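Local coordinates for protein tyrocidine synthetase 3 (Brevibacillus brevis, PDB 2JGP) that takes part in nonribosomal assembly of the antibiotic tyrocidine, pairing a peptidyl carrier domain with a condensation domain that forms peptide bonds, at residues N338-L341 and A342-G346; T325-T328 and L329-L333. All coordinates share one frame; numbering follows the deposited sequence.

Interaction 1. Residues N338-L341 and A342-G346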
# COMPACT_ATOMS: atom_id res chain seq x y z
N ASN A 338 -11.72 1.50 -13.82
CA ASN A 338 -11.18 1.97 -15.10
C ASN A 338 -12.26 2.27 -16.16
O ASN A 338 -12.14 3.25 -16.90
CB ASN A 338 -10.16 0.99 -15.68
CG ASN A 338 -8.77 1.23 -15.14
OD1 ASN A 338 -7.94 1.86 -15.80
ND2 ASN A 338 -8.51 0.72 -13.95
N VAL A 339 -13.28 1.42 -16.25
CA VAL A 339 -14.37 1.69 -17.21
C VAL A 339 -15.22 2.90 -16.77
O VAL A 339 -15.66 3.68 -17.61
CB VAL A 339 -15.25 0.43 -17.55
CG1 VAL A 339 -15.10 -0.68 -16.53
CG2 VAL A 339 -16.72 0.81 -17.77
N LEU A 340 -15.40 3.07 -15.46
CA LEU A 340 -16.07 4.25 -14.90
C LEU A 340 -15.36 5.53 -15.35
O LEU A 340 -15.98 6.44 -15.89
CB LEU A 340 -16.09 4.17 -13.37
CG LEU A 340 -17.16 4.92 -12.55
CD1 LEU A 340 -16.53 5.54 -11.31
CD2 LEU A 340 -17.94 5.95 -13.32
N LEU A 341 -14.05 5.57 -15.12
CA LEU A 341 -13.24 6.73 -15.49
C LEU A 341 -13.23 6.94 -17.01
O LEU A 341 -13.29 8.07 -17.48
CB LEU A 341 -11.80 6.58 -14.98
CG LEU A 341 -11.58 6.55 -13.46
CD1 LEU A 341 -10.12 6.29 -13.15
CD2 LEU A 341 -12.06 7.84 -12.81
N ALA A 342 -13.13 5.84 -17.76
CA ALA A 342 -13.14 5.89 -19.22
C ALA A 342 -14.40 6.55 -19.76
O ALA A 342 -14.35 7.33 -20.72
CB ALA A 342 -12.99 4.49 -19.80
N LYS A 343 -15.54 6.24 -19.15
CA LYS A 343 -16.82 6.80 -19.59
C LYS A 343 -16.98 8.27 -19.19
O LYS A 343 -17.44 9.09 -19.99
CB LYS A 343 -17.98 5.96 -19.05
CG LYS A 343 -18.13 4.63 -19.79
CD LYS A 343 -19.33 3.83 -19.32
CE LYS A 343 -19.40 2.49 -20.02
NZ LYS A 343 -19.59 2.64 -21.49
N TYR A 344 -16.57 8.61 -17.97
CA TYR A 344 -16.59 10.01 -17.52
C TYR A 344 -15.62 10.87 -18.32
O TYR A 344 -15.97 11.97 -18.76
CB TYR A 344 -16.28 10.11 -16.02
CG TYR A 344 -17.53 10.13 -15.18
CD1 TYR A 344 -18.25 8.97 -14.96
CD2 TYR A 344 -18.02 11.32 -14.65
CE1 TYR A 344 -19.42 8.97 -14.21
CE2 TYR A 344 -19.19 11.34 -13.91
CZ TYR A 344 -19.88 10.17 -13.69
OH TYR A 344 -21.04 10.19 -12.94
N ALA A 345 -14.41 10.36 -18.54
CA ALA A 345 -13.34 11.12 -19.17
C ALA A 345 -13.39 11.10 -20.70
O ALA A 345 -12.76 11.94 -21.34
CB ALA A 345 -11.99 10.62 -18.68
N GLY A 346 -14.11 10.14 -21.27
CA GLY A 346 -14.11 9.94 -22.72
C GLY A 346 -12.73 9.55 -23.24
O GLY A 346 -12.30 10.03 -24.29
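L340 and Y344, one helical turn apart, make the closest side-chain contact here, in the last two turns of helix 329-345, within the condensation domain. Their side chains run alongside each other in the same direction. CD2 of L340 lies 3.5 Å from CD1 of Y344 and equally close to CE1 of that ring, approaching it obliquely. The first torsion of L340 (chi1 -155°) swings CG away from its own backbone nitrogen, and the further turn at chi2, -140°, sets CD2 beside the ring. Helix 489-508 packs against this side: F495 meets the Y344 ring edge-to-face and also touches L340 and L341.

The flank formed by V339 and K343 is looser. There CG2 of V339 and CE of K343 come no nearer than 3.9 Å, and the lysine runs extended to a bend at its last torsion. Its end leads away from V339, and NZ is hydrogen-bonded to the carbonyl oxygens of L514 and I517 near the C-terminus. G346, exposed, leaves the helix with positive phi.

Backbone i to i+4 bonds tie the turns together. Y344 N to L340 O is the straightest, at 168°, and L340 O also takes a weak bond from K343 N. The shortest is A345 N to L341 O, 2.8 Å, while CB of A345 lies 3.1 Å from that same oxygen.

Interaction 2. Residues T325-T328 and L329-L333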
# COMPACT_ATOMS: atom_id res chain seq x y z
N THR A 325 -13.50 -15.78 -13.24
CA THR A 325 -12.55 -15.24 -14.22
C THR A 325 -11.09 -15.43 -13.82
O THR A 325 -10.19 -14.93 -14.51
CB THR A 325 -12.78 -13.74 -14.44
OG1 THR A 325 -12.74 -13.07 -13.17
CG2 THR A 325 -14.13 -13.50 -15.11
N GLY A 326 -10.84 -16.12 -12.71
CA GLY A 326 -9.48 -16.32 -12.21
C GLY A 326 -8.79 -15.06 -11.74
O GLY A 326 -7.57 -14.94 -11.83
N THR A 327 -9.57 -14.11 -11.22
CA THR A 327 -9.04 -12.85 -10.73
C THR A 327 -9.38 -12.67 -9.26
O THR A 327 -10.04 -13.52 -8.66
CB THR A 327 -9.61 -11.65 -11.54
OG1 THR A 327 -11.04 -11.61 -11.42
CG2 THR A 327 -9.23 -11.75 -13.00
N THR A 328 -8.88 -11.59 -8.68
CA THR A 328 -9.21 -11.21 -7.32
C THR A 328 -10.33 -10.18 -7.38
O THR A 328 -10.53 -9.53 -8.40
CB THR A 328 -7.99 -10.61 -6.60
OG1 THR A 328 -7.55 -9.43 -7.28
CG2 THR A 328 -6.83 -11.63 -6.54
N LEU A 329 -11.07 -10.04 -6.29
CA LEU A 329 -12.09 -9.00 -6.19
C LEU A 329 -11.44 -7.64 -6.42
O LEU A 329 -11.99 -6.79 -7.12
CB LEU A 329 -12.79 -9.03 -4.83
CG LEU A 329 -13.83 -7.95 -4.59
CD1 LEU A 329 -14.89 -7.91 -5.70
CD2 LEU A 329 -14.48 -8.15 -3.23
N TYR A 330 -10.25 -7.44 -5.86
CA TYR A 330 -9.46 -6.24 -6.12
C TYR A 330 -9.37 -5.93 -7.61
O TYR A 330 -9.62 -4.80 -8.03
CB TYR A 330 -8.05 -6.42 -5.55
CG TYR A 330 -7.16 -5.22 -5.72
CD1 TYR A 330 -6.98 -4.31 -4.69
CD2 TYR A 330 -6.48 -5.00 -6.92
CE1 TYR A 330 -6.16 -3.21 -4.84
CE2 TYR A 330 -5.66 -3.91 -7.08
CZ TYR A 330 -5.51 -3.01 -6.04
OH TYR A 330 -4.70 -1.92 -6.19
N MET A 331 -9.00 -6.93 -8.41
CA MET A 331 -8.84 -6.74 -9.85
C MET A 331 -10.15 -6.40 -10.57
O MET A 331 -10.17 -5.56 -11.46
CB MET A 331 -8.23 -7.98 -10.50
CG MET A 331 -6.76 -8.23 -10.16
SD MET A 331 -6.28 -9.88 -10.72
CE MET A 331 -4.64 -10.03 -10.00
N VAL A 332 -11.22 -7.06 -10.17
CA VAL A 332 -12.54 -6.84 -10.77
C VAL A 332 -12.96 -5.38 -10.54
O VAL A 332 -13.35 -4.68 -11.47
CB VAL A 332 -13.59 -7.79 -10.16
CG1 VAL A 332 -15.01 -7.39 -10.59
CG2 VAL A 332 -13.29 -9.25 -10.56
N LEU A 333 -12.84 -4.94 -9.29
CA LEU A 333 -13.18 -3.56 -8.92
C LEU A 333 -12.29 -2.53 -9.60
O LEU A 333 -12.77 -1.48 -10.05
CB LEU A 333 -13.11 -3.40 -7.40
CG LEU A 333 -14.05 -4.26 -6.57
CD1 LEU A 333 -13.74 -4.08 -5.10
CD2 LEU A 333 -15.50 -3.95 -6.88
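A threonine N-cap joins T328 to M331 at the start of helix 329-345, directly after the short link from helix 312-325. The capping bond runs from M331 N to T328 OG1, 3.1 Å long with an angle of 153° at the hydrogen. OG1 of T328 sits between its own backbone nitrogen and carbonyl carbon (chi1 61°), a position from which it faces the first turn. The same oxygen lies 3.2 Å from CG of M331, whose extended chain passes obliquely by the threonine and brings SD to 3.7 Å from T328 N. That nitrogen is buried without a polar partner. V332 N adds the first i to i+4 bond, reaching T328 O in the carbonyl plane at 3.1 Å.

T327, one residue earlier, packs against the first turn. Its OG1 donates to T325 OG1 over 2.8 Å and lies 3.4 Å from CG2 of V332, while its CB faces SD of M331. G326, with positive phi, ends the previous helix in a Schellman motif.

Around this junction, T327 and V332 rest on A322 of helix 312-325, M331 touches K395 of helix 387-403, and L329 and Y330 pack on F434 of strand 430-435.

In the fold
Interactions 2 and 1 mark the beginning and end of the same helix, 329-345: residues 325-333 span the turn out of helix 312-325 and the N-cap and first turn of 329-345, and residues 338-346 close it. Their centres lie 19 Å apart and their nearest atoms about 5 Å, without touching, so they are related through the helix itself. Helix 387-403 borders both, meeting T325, T327, Y330 and M331 at one end and N338 and V339 at the other. It also carries Q396 and D400, the residues of the sodium site, and the M331 side chain is about 9 Å from that ion. Interaction 1 lies farther out, 24 Å from the chain centre against 17 Å for interaction 2.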